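Local coordinates for membrane protein (Acinetobacter baumannii AB307-0294, PDB 5DL5) that forms a beta-barrel channel of the OprD porin family in the outer membrane and probably admits small solutes, including antibiotics, at residues F118-L130 / P144-E156. Sequence-based numbering, arbitrary orientation.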
loop_
_atom_site.group_PDB
_atom_site.type_symbol
_atom_site.label_atom_id
_atom_site.label_comp_id
_atom_site.label_asym_id
_atom_site.label_seq_id
_atom_site.Cartn_x
_atom_site.Cartn_y
_atom_site.Cartn_z
ATOM N N PHE A 118 24.330 15.130 -3.725
ATOM C CA PHE A 118 25.430 15.869 -3.088
ATOM C C PHE A 118 25.582 15.288 -1.711
ATOM O O PHE A 118 24.585 15.186 -0.991
ATOM C CB PHE A 118 24.978 17.302 -2.904
ATOM C CG PHE A 118 25.915 18.101 -2.037
ATOM C CD1 PHE A 118 27.237 18.345 -2.449
ATOM C CD2 PHE A 118 25.512 18.575 -0.818
ATOM C CE1 PHE A 118 28.135 19.061 -1.630
ATOM C CE2 PHE A 118 26.375 19.296 -0.044
ATOM C CZ PHE A 118 27.693 19.528 -0.449
ATOM N N SER A 119 26.808 14.893 -1.349
ATOM C CA SER A 119 27.109 14.270 -0.088
ATOM C C SER A 119 26.204 13.001 0.094
ATOM O O SER A 119 26.372 11.997 -0.697
ATOM C CB SER A 119 27.070 15.356 0.962
ATOM O OG SER A 119 27.219 14.902 2.264
ATOM N N ASN A 120 25.335 12.995 1.123
ATOM C CA ASN A 120 24.346 11.957 1.325
ATOM C C ASN A 120 22.936 12.384 1.084
ATOM O O ASN A 120 21.979 11.775 1.654
ATOM C CB ASN A 120 24.428 11.438 2.742
ATOM C CG ASN A 120 25.827 10.987 3.052
ATOM O OD1 ASN A 120 26.320 10.031 2.492
ATOM N ND2 ASN A 120 26.491 11.734 3.868
ATOM N N THR A 121 22.738 13.328 0.201
ATOM C CA THR A 121 21.361 13.785 -0.139
ATOM C C THR A 121 21.022 13.694 -1.603
ATOM O O THR A 121 21.796 14.184 -2.447
ATOM C CB THR A 121 21.250 15.277 0.314
ATOM O OG1 THR A 121 21.430 15.347 1.724
ATOM C CG2 THR A 121 19.931 15.891 -0.058
ATOM N N THR A 122 19.890 13.079 -1.948
ATOM C CA THR A 122 19.453 12.906 -3.313
ATOM C C THR A 122 18.176 13.711 -3.548
ATOM O O THR A 122 17.317 13.849 -2.633
ATOM C CB THR A 122 19.231 11.422 -3.559
ATOM O OG1 THR A 122 20.476 10.764 -3.330
ATOM C CG2 THR A 122 18.824 11.092 -4.999
ATOM N N VAL A 123 18.039 14.283 -4.748
ATOM C CA VAL A 123 16.799 14.878 -5.225
ATOM C C VAL A 123 16.406 14.171 -6.510
ATOM O O VAL A 123 17.199 13.992 -7.421
ATOM C CB VAL A 123 16.896 16.412 -5.455
ATOM C CG1 VAL A 123 15.518 17.018 -5.822
ATOM C CG2 VAL A 123 17.425 17.117 -4.191
ATOM N N ARG A 124 15.182 13.706 -6.592
ATOM C CA ARG A 124 14.669 13.069 -7.796
ATOM C C ARG A 124 13.436 13.819 -8.285
ATOM O O ARG A 124 12.460 13.999 -7.526
ATOM C CB ARG A 124 14.363 11.660 -7.484
ATOM C CG ARG A 124 13.759 10.883 -8.610
ATOM C CD ARG A 124 13.398 9.486 -8.196
ATOM N NE ARG A 124 14.477 8.631 -7.721
ATOM C CZ ARG A 124 15.249 7.884 -8.526
ATOM N NH1 ARG A 124 15.183 7.991 -9.881
ATOM N NH2 ARG A 124 16.187 7.091 -8.002
ATOM N N TYR A 125 13.447 14.165 -9.559
ATOM C CA TYR A 125 12.376 14.849 -10.197
ATOM C C TYR A 125 11.824 13.995 -11.378
ATOM O O TYR A 125 12.566 13.637 -12.309
ATOM C CB TYR A 125 12.927 16.147 -10.747
ATOM C CG TYR A 125 11.849 16.836 -11.555
ATOM C CD1 TYR A 125 10.599 17.141 -10.979
ATOM C CD2 TYR A 125 12.074 17.219 -12.853
ATOM C CE1 TYR A 125 9.607 17.784 -11.699
ATOM C CE2 TYR A 125 11.098 17.882 -13.584
ATOM C CZ TYR A 125 9.884 18.161 -12.984
ATOM O OH TYR A 125 8.947 18.828 -13.668
ATOM N N GLY A 126 10.537 13.703 -11.330
ATOM C CA GLY A 126 9.859 13.000 -12.331
ATOM C C GLY A 126 8.990 11.890 -11.786
ATOM O O GLY A 126 8.455 11.990 -10.694
ATOM N N THR A 127 8.794 10.860 -12.604
ATOM C CA THR A 127 7.913 9.757 -12.313
ATOM C C THR A 127 8.550 8.757 -11.402
ATOM O O THR A 127 9.656 8.316 -11.686
ATOM C CB THR A 127 7.512 9.037 -13.605
ATOM O OG1 THR A 127 6.968 10.028 -14.424
ATOM C CG2 THR A 127 6.247 8.135 -13.386
ATOM N N GLN A 128 7.841 8.372 -10.321
ATOM C CA GLN A 128 8.430 7.509 -9.344
ATOM C C GLN A 128 7.446 6.756 -8.504
ATOM O O GLN A 128 6.276 7.124 -8.407
ATOM C CB GLN A 128 9.442 8.299 -8.440
ATOM C CG GLN A 128 8.824 9.557 -7.832
ATOM C CD GLN A 128 9.843 10.550 -7.305
ATOM O OE1 GLN A 128 10.467 10.322 -6.302
ATOM N NE2 GLN A 128 9.981 11.657 -7.962
ATOM N N VAL A 129 7.892 5.635 -7.946
ATOM C CA VAL A 129 7.046 4.841 -7.004
ATOM C C VAL A 129 7.381 5.269 -5.555
ATOM O O VAL A 129 8.554 5.376 -5.202
ATOM C CB VAL A 129 7.374 3.384 -7.141
ATOM C CG1 VAL A 129 6.585 2.491 -6.164
ATOM C CG2 VAL A 129 7.085 2.878 -8.575
ATOM N N LEU A 130 6.382 5.583 -4.748
ATOM C CA LEU A 130 6.631 6.096 -3.386
ATOM C C LEU A 130 6.210 5.083 -2.360
ATOM O O LEU A 130 5.220 4.311 -2.528
ATOM C CB LEU A 130 5.792 7.366 -3.105
ATOM C CG LEU A 130 6.091 8.571 -4.021
ATOM C CD1 LEU A 130 5.232 9.700 -3.470
ATOM C CD2 LEU A 130 7.566 9.011 -3.885
ATOM N N PRO A 144 2.545 -0.924 -10.452
ATOM C CA PRO A 144 2.644 0.110 -9.380
ATOM C C PRO A 144 1.987 1.374 -9.728
ATOM O O PRO A 144 1.830 1.771 -10.880
ATOM C CB PRO A 144 4.158 0.243 -9.110
ATOM C CG PRO A 144 4.853 -0.482 -10.274
ATOM C CD PRO A 144 3.844 -1.255 -11.069
ATOM N N GLU A 145 1.502 1.998 -8.703
ATOM C CA GLU A 145 1.024 3.349 -8.774
ATOM C C GLU A 145 2.203 4.326 -8.877
ATOM O O GLU A 145 3.237 4.101 -8.216
ATOM C CB GLU A 145 0.168 3.619 -7.513
ATOM C CG GLU A 145 -0.331 5.056 -7.357
ATOM C CD GLU A 145 -1.132 5.270 -6.084
ATOM O OE1 GLU A 145 -1.152 4.337 -5.228
ATOM O OE2 GLU A 145 -1.863 6.307 -6.079
ATOM N N TYR A 146 2.085 5.327 -9.768
ATOM C CA TYR A 146 3.166 6.300 -9.993
ATOM C C TYR A 146 2.824 7.653 -9.559
ATOM O O TYR A 146 1.742 8.158 -9.840
ATOM C CB TYR A 146 3.649 6.394 -11.506
ATOM C CG TYR A 146 4.179 5.052 -12.066
ATOM C CD1 TYR A 146 5.220 4.419 -11.475
ATOM C CD2 TYR A 146 3.585 4.396 -13.152
ATOM C CE1 TYR A 146 5.715 3.227 -11.927
ATOM C CE2 TYR A 146 4.096 3.178 -13.667
ATOM C CZ TYR A 146 5.138 2.587 -13.011
ATOM O OH TYR A 146 5.764 1.402 -13.383
ATOM N N PHE A 147 3.780 8.324 -8.939
ATOM C CA PHE A 147 3.610 9.764 -8.643
ATOM C C PHE A 147 4.624 10.604 -9.454
ATOM O O PHE A 147 5.672 10.120 -9.708
ATOM C CB PHE A 147 3.792 9.970 -7.162
ATOM C CG PHE A 147 2.603 9.532 -6.330
ATOM C CD1 PHE A 147 1.505 10.409 -6.102
ATOM C CD2 PHE A 147 2.579 8.280 -5.787
ATOM C CE1 PHE A 147 0.479 10.039 -5.257
ATOM C CE2 PHE A 147 1.511 7.892 -4.986
ATOM C CZ PHE A 147 0.458 8.748 -4.747
ATOM N N THR A 148 4.264 11.817 -9.846
ATOM C CA THR A 148 5.154 12.712 -10.507
ATOM C C THR A 148 5.381 13.948 -9.661
ATOM O O THR A 148 4.468 14.613 -9.279
ATOM C CB THR A 148 4.626 13.116 -11.890
ATOM O OG1 THR A 148 4.273 11.940 -12.618
ATOM C CG2 THR A 148 5.674 13.975 -12.767
ATOM N N GLY A 149 6.658 14.249 -9.441
ATOM C CA GLY A 149 7.057 15.458 -8.707
ATOM C C GLY A 149 8.460 15.288 -8.247
ATOM O O GLY A 149 9.209 14.612 -8.950
ATOM N N THR A 150 8.812 15.896 -7.097
ATOM C CA THR A 150 10.163 16.019 -6.637
ATOM C C THR A 150 10.295 15.473 -5.223
ATOM O O THR A 150 9.460 15.822 -4.402
ATOM C CB THR A 150 10.590 17.525 -6.556
ATOM O OG1 THR A 150 10.471 18.042 -7.826
ATOM C CG2 THR A 150 12.191 17.719 -6.217
ATOM N N LEU A 151 11.271 14.612 -4.976
ATOM C CA LEU A 151 11.518 14.068 -3.670
ATOM C C LEU A 151 12.930 14.232 -3.318
ATOM O O LEU A 151 13.861 13.800 -4.043
ATOM C CB LEU A 151 11.208 12.580 -3.610
ATOM C CG LEU A 151 11.347 11.867 -2.261
ATOM C CD1 LEU A 151 10.294 12.365 -1.311
ATOM C CD2 LEU A 151 11.264 10.307 -2.322
ATOM N N LEU A 152 13.139 14.831 -2.184
ATOM C CA LEU A 152 14.463 14.933 -1.635
ATOM C C LEU A 152 14.576 13.960 -0.466
ATOM O O LEU A 152 13.669 13.938 0.402
ATOM C CB LEU A 152 14.721 16.350 -1.040
ATOM C CG LEU A 152 16.075 16.631 -0.338
ATOM C CD1 LEU A 152 16.406 18.057 -0.466
ATOM C CD2 LEU A 152 16.073 16.302 1.148
ATOM N N THR A 153 15.724 13.239 -0.424
ATOM C CA THR A 153 16.009 12.206 0.531
ATOM C C THR A 153 17.428 12.441 1.086
ATOM O O THR A 153 18.416 12.372 0.364
ATOM C CB THR A 153 15.924 10.809 -0.067
ATOM O OG1 THR A 153 14.619 10.664 -0.598
ATOM C CG2 THR A 153 16.081 9.738 1.006
ATOM N N SER A 154 17.471 12.667 2.373
ATOM C CA SER A 154 18.677 12.951 3.080
ATOM C C SER A 154 19.092 11.937 4.129
ATOM O O SER A 154 18.332 11.589 5.117
ATOM C CB SER A 154 18.525 14.341 3.676
ATOM O OG SER A 154 19.702 14.574 4.334
ATOM N N HIS A 155 20.293 11.443 3.939
ATOM C CA HIS A 155 20.924 10.601 4.895
ATOM C C HIS A 155 22.164 11.252 5.461
ATOM O O HIS A 155 23.135 10.539 5.711
ATOM C CB HIS A 155 21.315 9.321 4.246
ATOM C CG HIS A 155 20.202 8.525 3.682
ATOM N ND1 HIS A 155 20.319 7.869 2.475
ATOM C CD2 HIS A 155 18.985 8.186 4.182
ATOM C CE1 HIS A 155 19.206 7.191 2.226
ATOM N NE2 HIS A 155 18.392 7.345 3.263
ATOM N N GLU A 156 22.152 12.561 5.709
ATOM C CA GLU A 156 23.347 13.257 6.232
ATOM C C GLU A 156 23.650 12.823 7.685
ATOM O O GLU A 156 24.763 12.982 8.106
ATOM C CB GLU A 156 23.232 14.814 6.169
ATOM C CG GLU A 156 22.951 15.405 4.763
ATOM C CD GLU A 156 24.072 15.142 3.732
ATOM O OE1 GLU A 156 25.227 14.843 4.152
ATOM O OE2 GLU A 156 23.859 15.275 2.475
#
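G126 O is gripped from opposite faces of its carbonyl plane, by G149 N at 3.1 Å and by Q128 NE2 at 3.1 Å, where two antiparallel strands of the porin barrel wall turn a corner together at G126 and G149. The backbone angles of G126 would push a side chain against the preceding carbonyl, so glycine fits. Q128 CG sits between its backbone N and carbonyl carbon (chi1 52°), which sends the otherwise extended chain back along the corner and lets NE2 reach that oxygen. Beyond the bend, L130 CD1 packs on F147 CD2 at 3.8 Å, and V129 CG2 lies at the edge of the Y146 ring, whose OH bonds D79.

On the other side of the corner 121-125 runs against 150-156, its backbone bonds pairing T122 with T153 and R124 with L151. V123 and L152 meet on one face through CG2 and CD1, 4.0 Å apart, and V123 CG1 presses tightly on T150 CG2. On the other face, R124 carries its guanidinium away from the partner strand, where NH1 bonds S113 OG and forms a salt bridge with E62.

E156, at the end of strand 150-156, reaches the type II' beta turn F118–T121 that leads from strand 106-118 into 121-125. Glutamate suits this place because its chain, bent at chi2 (-63°), folds back over the turn, where short hydroxyl side chains and a backbone N-H converge. The backbone N of N120 adds a weak bond to OE2. T121 OG1 accepts from S154 OG and donates to the anti lone pair of E156 OE2, while S119 OG donates to the syn lone pair of E156 OE1 at 2.7 Å.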